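Local coordinates for competence damage-inducible protein A (Klebsiella pneumoniae subsp. pneumoniae MGH 78578, PDB 5V01) that is of unknown function but belongs to the CinA family, some of whose bacterial members deamidate nicotinamide mononucleotide, at residues M144-D149 with V158-A163; A46-Q51 with A55-T60; R29-T34 with E167-W172. One frame throughout, in Å; residues are numbered along the deposited sequence. Where two conformers were deposited one is given.

Contact 1 of 3, residues M144-D149 with V158-A163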
ATOM      1  N   MET A 144     -15.040 -13.821   4.698  1.00 17.21           N
ATOM      2  CA  MET A 144     -14.263 -14.896   5.346  1.00 17.48           C
ATOM      3  C   MET A 144     -14.124 -14.586   6.830  1.00 20.43           C
ATOM      4  O   MET A 144     -14.206 -13.420   7.230  1.00 20.77           O
ATOM      5  CB  MET A 144     -12.865 -15.023   4.721  1.00 18.33           C
ATOM      6  CG  MET A 144     -12.849 -15.426   3.258  1.00 20.43           C
ATOM      7  SD  MET A 144     -13.439 -17.098   3.015  1.00 23.77           S
ATOM      8  CE  MET A 144     -12.070 -18.080   3.632  1.00 27.97           C
ATOM      9  N   CYS A 145     -13.967 -15.609   7.675  0.50 23.89           N
ATOM     10  CA  CYS A 145     -13.580 -15.385   9.088  0.50 26.86           C
ATOM     11  C   CYS A 145     -12.335 -16.210   9.399  0.50 25.84           C
ATOM     12  O   CYS A 145     -12.409 -17.427   9.549  0.50 32.77           O
ATOM     13  CB  CYS A 145     -14.717 -15.680  10.084  0.50 30.27           C
ATOM     14  SG  CYS A 145     -14.574 -14.815  11.688  0.50 35.03           S
ATOM     15  N   PHE A 146     -11.201 -15.520   9.506  1.00 23.09           N
ATOM     16  CA  PHE A 146      -9.880 -16.125   9.714  1.00 22.78           C
ATOM     17  C   PHE A 146      -9.541 -16.178  11.186  1.00 26.26           C
ATOM     18  O   PHE A 146      -9.880 -15.265  11.949  1.00 28.60           O
ATOM     19  CB  PHE A 146      -8.801 -15.301   9.011  1.00 22.35           C
ATOM     20  CG  PHE A 146      -8.981 -15.199   7.527  1.00 19.69           C
ATOM     21  CD1 PHE A 146      -8.777 -16.295   6.701  1.00 19.99           C
ATOM     22  CD2 PHE A 146      -9.330 -13.995   6.950  1.00 17.58           C
ATOM     23  CE1 PHE A 146      -8.933 -16.187   5.325  1.00 19.45           C
ATOM     24  CE2 PHE A 146      -9.489 -13.877   5.582  1.00 18.00           C
ATOM     25  CZ  PHE A 146      -9.286 -14.975   4.760  1.00 16.99           C
ATOM     26  N   ALA A 147      -8.842 -17.237  11.575  1.00 27.50           N
ATOM     27  CA  ALA A 147      -8.398 -17.423  12.952  1.00 27.10           C
ATOM     28  C   ALA A 147      -6.973 -16.898  13.117  1.00 28.65           C
ATOM     29  O   ALA A 147      -6.202 -16.841  12.153  1.00 28.96           O
ATOM     30  CB  ALA A 147      -8.489 -18.893  13.331  1.00 31.11           C
ATOM     31  N   GLY A 148      -6.649 -16.481  14.335  1.00 27.54           N
ATOM     32  CA  GLY A 148      -5.304 -16.066  14.693  1.00 29.60           C
ATOM     33  C   GLY A 148      -5.273 -14.638  15.179  1.00 28.37           C
ATOM     34  O   GLY A 148      -6.300 -13.947  15.222  1.00 28.63           O
ATOM     35  N   ASP A 149      -4.070 -14.198  15.534  1.00 25.83           N
ATOM     36  CA  ASP A 149      -3.841 -12.821  15.921  1.00 26.02           C
ATOM     37  C   ASP A 149      -3.872 -11.935  14.665  1.00 22.09           C
ATOM     38  O   ASP A 149      -4.026 -12.442  13.522  1.00 23.99           O
ATOM     39  CB  ASP A 149      -2.554 -12.664  16.775  1.00 30.19           C
ATOM     40  CG  ASP A 149      -1.251 -12.942  16.008  1.00 30.88           C
ATOM     41  OD1 ASP A 149      -1.247 -13.085  14.767  1.00 29.38           O
ATOM     42  OD2 ASP A 149      -0.197 -12.982  16.676  1.00 39.77           O
ATOM     43  N   VAL A 158      -4.319 -11.732   2.792  1.00 11.80           N
ATOM     44  CA  VAL A 158      -3.534 -11.462   1.594  1.00 11.86           C
ATOM     45  C   VAL A 158      -3.416 -12.731   0.725  1.00 11.88           C
ATOM     46  O   VAL A 158      -3.633 -12.683  -0.489  1.00 11.64           O
ATOM     47  CB  VAL A 158      -2.117 -10.941   1.967  1.00 11.75           C
ATOM     48  CG1 VAL A 158      -1.194 -10.939   0.747  1.00 13.33           C
ATOM     49  CG2 VAL A 158      -2.223  -9.530   2.578  1.00 12.51           C
ATOM     50  N   ARG A 159      -3.086 -13.858   1.353  0.50 11.97           N
ATOM     51  CA  ARG A 159      -2.954 -15.124   0.633  0.50 12.95           C
ATOM     52  C   ARG A 159      -4.289 -15.511  -0.029  0.50 13.34           C
ATOM     53  O   ARG A 159      -4.320 -15.932  -1.189  0.50 14.25           O
ATOM     54  CB  ARG A 159      -2.480 -16.219   1.589  0.50 15.11           C
ATOM     55  CG  ARG A 159      -1.612 -17.311   0.991  0.50 18.09           C
ATOM     56  CD  ARG A 159      -1.195 -18.256   2.108  0.50 21.41           C
ATOM     57  NE  ARG A 159      -2.366 -18.708   2.858  0.50 23.60           N
ATOM     58  CZ  ARG A 159      -2.355 -19.116   4.121  0.50 25.05           C
ATOM     59  NH1 ARG A 159      -1.221 -19.152   4.809  0.50 28.68           N
ATOM     60  NH2 ARG A 159      -3.488 -19.501   4.695  0.50 25.01           N
ATOM     61  N   TYR A 160      -5.390 -15.339   0.696  1.00 12.33           N
ATOM     62  CA  TYR A 160      -6.712 -15.689   0.154  1.00 13.51           C
ATOM     63  C   TYR A 160      -7.046 -14.813  -1.048  1.00 12.48           C
ATOM     64  O   TYR A 160      -7.547 -15.291  -2.059  1.00 14.39           O
ATOM     65  CB  TYR A 160      -7.789 -15.545   1.234  1.00 14.01           C
ATOM     66  CG  TYR A 160      -9.140 -15.996   0.759  1.00 14.23           C
ATOM     67  CD1 TYR A 160      -9.426 -17.342   0.688  1.00 19.68           C
ATOM     68  CD2 TYR A 160     -10.099 -15.094   0.308  1.00 15.59           C
ATOM     69  CE1 TYR A 160     -10.634 -17.789   0.222  1.00 23.70           C
ATOM     70  CE2 TYR A 160     -11.312 -15.549  -0.159  1.00 18.59           C
ATOM     71  CZ  TYR A 160     -11.563 -16.898  -0.208  1.00 21.35           C
ATOM     72  OH  TYR A 160     -12.758 -17.387  -0.669  1.00 25.64           O
ATOM     73  N   ALA A 161      -6.801 -13.513  -0.919  1.00 11.79           N
ATOM     74  CA  ALA A 161      -7.080 -12.602  -2.025  1.00 11.67           C
ATOM     75  C   ALA A 161      -6.370 -13.031  -3.301  1.00 11.54           C
ATOM     76  O   ALA A 161      -6.944 -13.005  -4.392  1.00 11.75           O
ATOM     77  CB  ALA A 161      -6.706 -11.176  -1.675  1.00 11.65           C
ATOM     78  N   LEU A 162      -5.102 -13.423  -3.140  1.00 11.70           N
ATOM     79  CA  LEU A 162      -4.281 -13.825  -4.264  1.00 12.22           C
ATOM     80  C   LEU A 162      -4.676 -15.201  -4.814  1.00 11.50           C
ATOM     81  O   LEU A 162      -4.668 -15.397  -6.027  1.00 13.27           O
ATOM     82  CB  LEU A 162      -2.797 -13.811  -3.894  1.00 12.91           C
ATOM     83  CG  LEU A 162      -2.212 -12.418  -3.624  1.00 12.94           C
ATOM     84  CD1 LEU A 162      -0.883 -12.551  -2.870  1.00 13.82           C
ATOM     85  CD2 LEU A 162      -2.045 -11.624  -4.911  1.00 14.44           C
ATOM     86  N   ALA A 163      -4.940 -16.156  -3.920  1.00 12.18           N
ATOM     87  CA  ALA A 163      -5.323 -17.507  -4.350  1.00 12.21           C
ATOM     88  C   ALA A 163      -6.639 -17.442  -5.120  1.00 12.47           C
ATOM     89  O   ALA A 163      -6.792 -18.081  -6.170  1.00 13.96           O
ATOM     90  CB  ALA A 163      -5.431 -18.440  -3.166  1.00 13.82           C
TER
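Met144 lays its thioether over one face of the Tyr160 ring, a Met-aromatic contact that joins the end of strand 138-145, outermost in the sheet of this chain, to helix 150-169, the helix that directly follows it in this alpha/beta fold. Met144 SD sits 4.2 Å from the centroid of the Tyr160 ring, 28° off the normal, while Met144 CG makes a CH-pi contact at 4.0 Å from the same Tyr160 centroid. Folding at chi2 and chi3 (-67° and -73°) wraps the methionine along the ring, and its methyl CE comes down 3.7 Å from Tyr160 CE1. CG, SD and CE thus share one face, CG on the CE2 side and CE on the CE1 side. The tyrosine meets them from the opposite direction, its CG anti to the backbone N, a rotamer that extends the ring from the helix toward Met144. Phe131 of strand 128-135 adds an edge-to-face ring contact to Tyr160, and Ile8 and Asp9 of the N-terminal loop also touch the tyrosine. Tyr160 and Phe146 are buried here, Met144 only partly so.

The connection beyond is looser. Cys145 and Ala147 lie exposed and do not reach the helix, and Gly148 takes a backbone conformation in which a CB would run into the preceding carbonyl O. Asp149, also exposed, occupies the N-cap of helix 150-169, with OD1 bonded to Thr152 OG1. Between the two regions Phe146 turns back inward; its side chain crosses that of Tyr160 at about a right angle, and its CZ stops 3.9 Å from Tyr160 CB.

Contact 2 of 3, residues A46-Q51 with A55-T60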
ATOM      1  N   ALA A  46       2.289  -5.075  -1.225  1.00  9.47           N
ATOM      2  CA  ALA A  46       3.686  -5.445  -1.002  1.00 10.70           C
ATOM      3  C   ALA A  46       4.003  -6.799  -1.638  1.00 11.01           C
ATOM      4  O   ALA A  46       5.074  -6.983  -2.200  1.00 12.91           O
ATOM      5  CB  ALA A  46       4.025  -5.445   0.476  1.00 12.40           C
ATOM      6  N   ALA A  47       3.063  -7.731  -1.566  1.00 10.92           N
ATOM      7  CA  ALA A  47       3.244  -9.007  -2.235  1.00 11.60           C
ATOM      8  C   ALA A  47       3.399  -8.836  -3.740  1.00 11.87           C
ATOM      9  O   ALA A  47       4.269  -9.439  -4.387  1.00 13.64           O
ATOM     10  CB  ALA A  47       2.098  -9.941  -1.912  1.00 13.37           C
ATOM     11  N   LEU A  48       2.511  -8.034  -4.304  1.00 11.53           N
ATOM     12  CA  LEU A  48       2.541  -7.789  -5.749  1.00 12.81           C
ATOM     13  C   LEU A  48       3.796  -7.046  -6.221  1.00 13.87           C
ATOM     14  O   LEU A  48       4.280  -7.264  -7.352  1.00 14.56           O
ATOM     15  CB  LEU A  48       1.262  -7.068  -6.197  1.00 12.68           C
ATOM     16  CG  LEU A  48       0.008  -7.906  -5.968  1.00 13.40           C
ATOM     17  CD1 LEU A  48      -1.238  -7.031  -5.859  1.00 13.86           C
ATOM     18  CD2 LEU A  48      -0.154  -8.990  -7.019  1.00 13.36           C
ATOM     19  N   CYS A  49       4.299  -6.146  -5.379  1.00 13.38           N
ATOM     20  CA  CYS A  49       5.521  -5.406  -5.684  1.00 14.06           C
ATOM     21  C   CYS A  49       6.797  -6.198  -5.410  1.00 13.49           C
ATOM     22  O   CYS A  49       7.837  -5.876  -5.958  1.00 15.96           O
ATOM     23  CB  CYS A  49       5.536  -4.067  -4.959  1.00 13.62           C
ATOM     24  SG  CYS A  49       4.245  -2.931  -5.539  1.00 16.10           S
ATOM     25  N   ALA A  50       6.722  -7.223  -4.576  1.00 14.80           N
ATOM     26  CA  ALA A  50       7.882  -8.092  -4.348  1.00 14.89           C
ATOM     27  C   ALA A  50       8.088  -8.957  -5.576  1.00 16.11           C
ATOM     28  O   ALA A  50       9.173  -9.334  -5.879  1.00 19.65           O
ATOM     29  CB  ALA A  50       7.698  -8.929  -3.117  1.00 16.92           C
ATOM     30  N   GLN A  51       7.005  -9.264  -6.280  1.00 16.77           N
ATOM     31  CA  GLN A  51       7.068 -10.040  -7.531  1.00 19.40           C
ATOM     32  C   GLN A  51       7.936  -9.322  -8.588  1.00 21.75           C
ATOM     33  O   GLN A  51       7.821  -8.119  -8.741  1.00 26.55           O
ATOM     34  CB  GLN A  51       5.621 -10.165  -8.044  1.00 22.14           C
ATOM     35  CG  GLN A  51       5.367 -10.990  -9.265  1.00 21.18           C
ATOM     36  CD  GLN A  51       5.964 -12.363  -9.186  1.00 19.64           C
ATOM     37  OE1 GLN A  51       5.868 -13.052  -8.156  1.00 20.04           O
ATOM     38  NE2 GLN A  51       6.622 -12.764 -10.269  1.00 23.68           N
ATOM     39  N   ALA A  55       5.888  -4.026 -12.782  1.00 18.13           N
ATOM     40  CA  ALA A  55       5.428  -2.969 -13.673  1.00 21.06           C
ATOM     41  C   ALA A  55       4.709  -3.500 -14.910  1.00 19.49           C
ATOM     42  O   ALA A  55       3.958  -2.774 -15.538  1.00 20.42           O
ATOM     43  CB  ALA A  55       6.594  -2.103 -14.088  1.00 28.15           C
ATOM     44  N   ALA A  56       4.947  -4.767 -15.252  1.00 17.63           N
ATOM     45  CA  ALA A  56       4.273  -5.405 -16.377  1.00 17.04           C
ATOM     46  C   ALA A  56       2.788  -5.688 -16.119  1.00 15.76           C
ATOM     47  O   ALA A  56       2.044  -5.992 -17.070  1.00 18.43           O
ATOM     48  CB  ALA A  56       4.990  -6.691 -16.756  1.00 18.15           C
ATOM     49  N   PHE A  57       2.356  -5.618 -14.855  1.00 13.93           N
ATOM     50  CA  PHE A  57       0.949  -5.917 -14.527  1.00 14.44           C
ATOM     51  C   PHE A  57       0.297  -5.086 -13.430  1.00 13.00           C
ATOM     52  O   PHE A  57      -0.884  -5.247 -13.169  1.00 13.73           O
ATOM     53  CB  PHE A  57       0.780  -7.403 -14.176  1.00 14.88           C
ATOM     54  CG  PHE A  57       1.513  -7.816 -12.937  1.00 14.34           C
ATOM     55  CD1 PHE A  57       0.920  -7.717 -11.688  1.00 13.42           C
ATOM     56  CD2 PHE A  57       2.836  -8.236 -13.013  1.00 14.86           C
ATOM     57  CE1 PHE A  57       1.629  -8.083 -10.549  1.00 15.08           C
ATOM     58  CE2 PHE A  57       3.529  -8.605 -11.891  1.00 16.56           C
ATOM     59  CZ  PHE A  57       2.940  -8.501 -10.650  1.00 16.59           C
ATOM     60  N   TYR A  58       1.047  -4.208 -12.769  1.00 14.34           N
ATOM     61  CA  TYR A  58       0.543  -3.502 -11.574  1.00 13.67           C
ATOM     62  C   TYR A  58       1.267  -2.202 -11.421  1.00 14.74           C
ATOM     63  O   TYR A  58       2.502  -2.145 -11.552  1.00 17.66           O
ATOM     64  CB  TYR A  58       0.824  -4.353 -10.329  1.00 14.26           C
ATOM     65  CG  TYR A  58       0.380  -3.755  -8.996  1.00 12.57           C
ATOM     66  CD1 TYR A  58       1.230  -2.979  -8.232  1.00 13.22           C
ATOM     67  CD2 TYR A  58      -0.875  -4.010  -8.500  1.00 13.43           C
ATOM     68  CE1 TYR A  58       0.822  -2.456  -7.017  1.00 13.44           C
ATOM     69  CE2 TYR A  58      -1.294  -3.513  -7.302  1.00 13.40           C
ATOM     70  CZ  TYR A  58      -0.452  -2.725  -6.550  1.00 12.10           C
ATOM     71  OH  TYR A  58      -0.863  -2.252  -5.327  1.00 11.99           O
ATOM     72  N   ASP A  59       0.533  -1.148 -11.117  1.00 13.91           N
ATOM     73  CA  ASP A  59       1.240   0.050 -10.694  1.00 16.48           C
ATOM     74  C   ASP A  59       0.614   0.908  -9.630  1.00 13.24           C
ATOM     75  O   ASP A  59       1.330   1.747  -9.139  1.00 12.88           O
ATOM     76  CB  ASP A  59       1.617   0.893 -11.897  1.00 20.82           C
ATOM     77  CG  ASP A  59       0.433   1.291 -12.710  1.00 20.62           C
ATOM     78  OD1 ASP A  59      -0.541   1.750 -12.117  1.00 19.41           O
ATOM     79  OD2 ASP A  59       0.489   1.159 -13.953  1.00 28.44           O
ATOM     80  N   THR A  60      -0.637   0.660  -9.224  1.00 11.64           N
ATOM     81  CA  THR A  60      -1.287   1.489  -8.223  1.00 11.49           C
ATOM     82  C   THR A  60      -1.942   0.671  -7.116  1.00 10.16           C
ATOM     83  O   THR A  60      -2.741  -0.226  -7.391  1.00 11.14           O
ATOM     84  CB  THR A  60      -2.342   2.377  -8.894  1.00 14.82           C
ATOM     85  OG1 THR A  60      -1.711   3.208  -9.879  1.00 16.97           O
ATOM     86  CG2 THR A  60      -3.079   3.276  -7.890  1.00 17.04           C
TER
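Leu48 forms the main bump on helix 43-50, and it settles into the hollow between the aromatic side chains of Phe57 and Tyr58, where the chain runs into strand 58-64. Its CB lies 4.3 Å above the Tyr58 ring, over the centre, while the backbone N of Thr60 approaches the opposite face near the rim. The leucine then divides: CD1 reaches 3.8 Å from Tyr58 CE2, and CD2 turns the other way to lie 4.1 Å from Phe57 CE1. Across the tyrosine from CD1, Cys49 SG fits obliquely against the other flank of the ring, 3.8 Å from Tyr58 CE1, in a sulfur-aromatic contact.

Phe57 is itself a knob. With CG held between the backbone N and the carbonyl carbon (chi1 65°), its ring is thrown toward the last turn of the helix, and CZ enters a notch formed by Leu48 O, 3.8 Å away, and Gln51 CG, at 3.7 Å. No hydrogen bond spans the two segments; Leu48 O is instead bonded to Thr54 OG1 in the intervening turn, and Tyr58 OH to Thr35 OG1.

The packing closes the beta-alpha-beta unit of strand 33-37, helix 43-50 and strand 58-64. Leu48 also rests on Leu33 and Thr35 of the first strand and on Leu162 of helix 150-169, Phe57 packs against Ala23 and Leu26 of helix 15-29, and Cys49 touches Phe65 of the second subunit.

Contact 3 of 3, residues R29-T34 with E167-W172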
ATOM      1  N   ARG A  29      -2.431 -12.102 -20.611  1.00 21.49           N
ATOM      2  CA  ARG A  29      -3.670 -11.505 -21.138  1.00 17.65           C
ATOM      3  C   ARG A  29      -3.567 -10.016 -21.416  1.00 20.57           C
ATOM      4  O   ARG A  29      -4.486  -9.445 -21.982  1.00 25.59           O
ATOM      5  CB  ARG A  29      -4.813 -11.758 -20.160  1.00 21.42           C
ATOM      6  CG  ARG A  29      -5.154 -13.222 -20.106  1.00 22.39           C
ATOM      7  CD  ARG A  29      -6.079 -13.551 -18.975  1.00 23.80           C
ATOM      8  NE  ARG A  29      -6.431 -14.972 -19.004  1.00 25.97           N
ATOM      9  CZ  ARG A  29      -5.611 -15.972 -18.668  1.00 23.59           C
ATOM     10  NH1 ARG A  29      -4.351 -15.754 -18.251  1.00 27.41           N
ATOM     11  NH2 ARG A  29      -6.055 -17.206 -18.741  1.00 26.08           N
ATOM     12  N   GLY A  30      -2.466  -9.389 -21.005  1.00 20.33           N
ATOM     13  CA  GLY A  30      -2.285  -7.957 -21.122  1.00 20.82           C
ATOM     14  C   GLY A  30      -3.201  -7.222 -20.176  1.00 20.34           C
ATOM     15  O   GLY A  30      -3.642  -6.121 -20.485  1.00 25.43           O
ATOM     16  N   TRP A  31      -3.472  -7.827 -19.010  1.00 17.74           N
ATOM     17  CA  TRP A  31      -4.335  -7.201 -17.990  1.00 16.05           C
ATOM     18  C   TRP A  31      -3.523  -6.589 -16.866  1.00 15.49           C
ATOM     19  O   TRP A  31      -2.443  -7.064 -16.529  1.00 16.40           O
ATOM     20  CB  TRP A  31      -5.323  -8.202 -17.405  1.00 17.10           C
ATOM     21  CG  TRP A  31      -6.342  -8.737 -18.387  1.00 18.22           C
ATOM     22  CD1 TRP A  31      -6.626  -8.259 -19.611  1.00 20.54           C
ATOM     23  CD2 TRP A  31      -7.203  -9.865 -18.180  1.00 17.95           C
ATOM     24  NE1 TRP A  31      -7.610  -9.023 -20.204  1.00 20.64           N
ATOM     25  CE2 TRP A  31      -7.988 -10.008 -19.334  1.00 19.07           C
ATOM     26  CE3 TRP A  31      -7.393 -10.756 -17.121  1.00 18.74           C
ATOM     27  CZ2 TRP A  31      -8.938 -11.020 -19.472  1.00 18.71           C
ATOM     28  CZ3 TRP A  31      -8.339 -11.757 -17.253  1.00 21.63           C
ATOM     29  CH2 TRP A  31      -9.103 -11.876 -18.419  1.00 20.94           C
ATOM     30  N   ARG A  32      -4.088  -5.543 -16.271  1.00 14.75           N
ATOM     31  CA  ARG A  32      -3.463  -4.835 -15.176  1.00 14.80           C
ATOM     32  C   ARG A  32      -4.370  -4.870 -13.961  1.00 13.62           C
ATOM     33  O   ARG A  32      -5.597  -4.766 -14.069  1.00 14.70           O
ATOM     34  CB  ARG A  32      -3.138  -3.395 -15.575  1.00 16.71           C
ATOM     35  CG  ARG A  32      -2.167  -3.358 -16.732  1.00 19.57           C
ATOM     36  CD  ARG A  32      -1.667  -1.964 -17.023  1.00 20.93           C
ATOM     37  NE  ARG A  32      -0.713  -1.511 -16.016  1.00 21.55           N
ATOM     38  CZ  ARG A  32       0.564  -1.891 -15.930  1.00 22.07           C
ATOM     39  NH1 ARG A  32       1.102  -2.760 -16.794  1.00 21.70           N
ATOM     40  NH2 ARG A  32       1.331  -1.379 -14.969  1.00 22.23           N
ATOM     41  N   LEU A  33      -3.734  -5.028 -12.815  1.00 12.58           N
ATOM     42  CA  LEU A  33      -4.371  -5.188 -11.514  1.00 11.52           C
ATOM     43  C   LEU A  33      -4.110  -3.941 -10.668  1.00 11.10           C
ATOM     44  O   LEU A  33      -3.032  -3.350 -10.752  1.00 12.18           O
ATOM     45  CB  LEU A  33      -3.721  -6.397 -10.835  1.00 11.64           C
ATOM     46  CG  LEU A  33      -4.121  -6.736  -9.406  1.00 11.85           C
ATOM     47  CD1 LEU A  33      -5.594  -7.139  -9.296  1.00 12.42           C
ATOM     48  CD2 LEU A  33      -3.216  -7.858  -8.896  1.00 12.96           C
ATOM     49  N   THR A  34      -5.059  -3.608  -9.796  1.00 10.86           N
ATOM     50  CA  THR A  34      -4.911  -2.535  -8.797  1.00 10.32           C
ATOM     51  C   THR A  34      -5.554  -3.016  -7.499  1.00  9.54           C
ATOM     52  O   THR A  34      -6.373  -3.947  -7.500  1.00 11.15           O
ATOM     53  CB  THR A  34      -5.536  -1.236  -9.288  1.00 10.94           C
ATOM     54  OG1 THR A  34      -5.206  -0.190  -8.409  1.00 12.47           O
ATOM     55  CG2 THR A  34      -7.021  -1.313  -9.399  1.00 11.51           C
ATOM     56  N   GLU A 167      -7.352 -18.301  -9.245  1.00 12.83           N
ATOM     57  CA  GLU A 167      -8.462 -19.112  -9.719  1.00 13.68           C
ATOM     58  C   GLU A 167      -9.314 -18.369 -10.730  1.00 13.52           C
ATOM     59  O   GLU A 167      -9.628 -18.893 -11.800  1.00 15.45           O
ATOM     60  CB  GLU A 167      -9.280 -19.644  -8.541  1.00 15.11           C
ATOM     61  CG  GLU A 167     -10.277 -20.746  -8.846  1.00 17.23           C
ATOM     62  CD  GLU A 167     -11.538 -20.298  -9.534  1.00 18.84           C
ATOM     63  OE1 GLU A 167     -11.882 -19.097  -9.542  1.00 20.27           O
ATOM     64  OE2 GLU A 167     -12.198 -21.191 -10.093  1.00 25.21           O
ATOM     65  N   LYS A 168      -9.663 -17.124 -10.402  1.00 12.92           N
ATOM     66  CA  LYS A 168     -10.494 -16.337 -11.289  1.00 13.06           C
ATOM     67  C   LYS A 168      -9.846 -16.043 -12.626  1.00 12.56           C
ATOM     68  O   LYS A 168     -10.522 -16.088 -13.659  1.00 12.95           O
ATOM     69  CB  LYS A 168     -10.983 -15.057 -10.616  1.00 13.66           C
ATOM     70  CG  LYS A 168     -11.942 -15.340  -9.467  1.00 15.40           C
ATOM     71  CD  LYS A 168     -12.224 -14.133  -8.591  1.00 18.52           C
ATOM     72  CE  LYS A 168     -12.783 -14.498  -7.220  1.00 19.18           C
ATOM     73  NZ  LYS A 168     -14.048 -15.233  -7.336  1.00 22.07           N
ATOM     74  N   LEU A 169      -8.529 -15.827 -12.628  1.00 13.29           N
ATOM     75  CA  LEU A 169      -7.804 -15.557 -13.859  1.00 12.97           C
ATOM     76  C   LEU A 169      -7.852 -16.720 -14.834  1.00 13.69           C
ATOM     77  O   LEU A 169      -7.743 -16.494 -16.020  1.00 15.49           O
ATOM     78  CB  LEU A 169      -6.349 -15.173 -13.572  1.00 13.53           C
ATOM     79  CG  LEU A 169      -6.189 -13.751 -13.013  1.00 14.27           C
ATOM     80  CD1 LEU A 169      -4.820 -13.548 -12.380  1.00 15.53           C
ATOM     81  CD2 LEU A 169      -6.443 -12.721 -14.097  1.00 15.45           C
ATOM     82  N   ALA A 170      -8.026 -17.939 -14.317  1.00 13.75           N
ATOM     83  CA  ALA A 170      -8.105 -19.124 -15.161  1.00 14.80           C
ATOM     84  C   ALA A 170      -9.453 -19.248 -15.909  1.00 14.47           C
ATOM     85  O   ALA A 170      -9.593 -20.131 -16.749  1.00 17.38           O
ATOM     86  CB  ALA A 170      -7.826 -20.364 -14.325  1.00 18.29           C
ATOM     87  N   HIS A 171     -10.407 -18.348 -15.619  1.00 12.03           N
ATOM     88  CA  HIS A 171     -11.737 -18.419 -16.218  1.00 12.26           C
ATOM     89  C   HIS A 171     -12.277 -17.141 -16.812  1.00 12.12           C
ATOM     90  O   HIS A 171     -13.216 -17.180 -17.592  1.00 12.21           O
ATOM     91  CB  HIS A 171     -12.710 -18.965 -15.179  1.00 12.56           C
ATOM     92  CG  HIS A 171     -12.289 -20.306 -14.686  1.00 13.82           C
ATOM     93  ND1 HIS A 171     -11.466 -20.520 -13.609  1.00 17.71           N
ATOM     94  CD2 HIS A 171     -12.470 -21.521 -15.254  1.00 12.79           C
ATOM     95  CE1 HIS A 171     -11.205 -21.821 -13.506  1.00 14.75           C
ATOM     96  NE2 HIS A 171     -11.808 -22.443 -14.491  1.00 18.46           N
ATOM     97  N   TRP A 172     -11.731 -15.988 -16.424  1.00 13.55           N
ATOM     98  CA  TRP A 172     -12.263 -14.729 -16.902  1.00 14.17           C
ATOM     99  C   TRP A 172     -12.008 -14.514 -18.372  1.00 16.67           C
ATOM    100  O   TRP A 172     -10.946 -14.878 -18.885  1.00 17.07           O
ATOM    101  CB  TRP A 172     -11.646 -13.558 -16.130  1.00 13.87           C
ATOM    102  CG  TRP A 172     -12.323 -13.188 -14.884  1.00 15.11           C
ATOM    103  CD1 TRP A 172     -13.644 -13.233 -14.595  1.00 15.40           C
ATOM    104  CD2 TRP A 172     -11.683 -12.621 -13.750  1.00 15.01           C
ATOM    105  NE1 TRP A 172     -13.874 -12.714 -13.333  1.00 16.74           N
ATOM    106  CE2 TRP A 172     -12.676 -12.333 -12.798  1.00 16.21           C
ATOM    107  CE3 TRP A 172     -10.355 -12.319 -13.454  1.00 15.51           C
ATOM    108  CZ2 TRP A 172     -12.372 -11.770 -11.546  1.00 17.80           C
ATOM    109  CZ3 TRP A 172     -10.057 -11.769 -12.222  1.00 17.18           C
ATOM    110  CH2 TRP A 172     -11.058 -11.495 -11.288  1.00 17.82           C
TER
HETATM  111  O   HOH W   1      -9.166 -16.988 -18.332  1.00 18.73           O
HETATM  112  O   HOH W   2      -9.003 -14.826 -20.921  1.00 31.57           O
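The carbonyl oxygen of Trp172 takes hydrogen bonds from two waters, each at 2.8 Å from Trp172 O, and both waters lead across to Arg29. This solvent-bridged seam ties the chain just beyond helix 150-169 to the end of helix 15-29, which closes in a Schellman motif at Gly30 before strand 33-37 of the alpha/beta fold begins. One water also donates to Leu169 O and accepts from Arg29 NH2; the second accepts from Arg29 NE at 3.2 Å. The extended arginine chain carries the guanidinium out to the waters, where NE and NH2 each donate to one, while NH1 is bonded to Ala25 O in its own helix. Leu169 O lies above one face of the guanidinium, 3.3 Å from Arg29 NH2, an angle too poor for a direct hydrogen bond, so the water makes the link instead.

Behind the polar seam the contact is apolar. The indole of Trp31 meets the C-terminal segment edge-on: Leu169 CD2 is in the ring plane, 3.7 Å from Trp31 CE3, and Trp172 O lies near that plane, 3.6 Å from Trp31 CH2. Trp172 CB also packs against Trp31 CH2. Arg29 CB covers the centre of one face of the same indole. Phe135 of strand 128-135 stacks on the Trp172 ring and meets that of Trp31 at about 45°, so that both tryptophans pack against this strand.

The tail itself is pinned by its own turn. Lys168 O accepts from both His171 N and Trp172 N. Glu167 O is likewise shared, since Ala170 N and the imidazole reach it from opposite faces of the carbonyl plane; the His171 ND1 to Glu167 O bond is 3.0 Å long, with an N-H...O angle of 154°.

All three contacts reach the same mixed sheet, contact 3 through the chain leading into strand 33-37. Contacts 1 and 3 use helix 150-169 at two places, their centres about 20 Å apart, and contact 2 touches the same helix: Leu162 CD2 lies 3.9 Å from Leu48 CD2. Contacts 2 and 3, with centres about 14 Å apart, meet through neighbouring strands 58-64 and 33-37, where Asp59 OD2 and Arg32 NH2 form a 2.9 Å salt bridge and Thr34 OG1 probably bonds to Thr60 O. The Leu169 side chain of contact 3 lies near a bound sodium ion, about 4 Å away, without coordinating it; the Leu48 side chain of contact 2 is about 12 Å from a sodium ion.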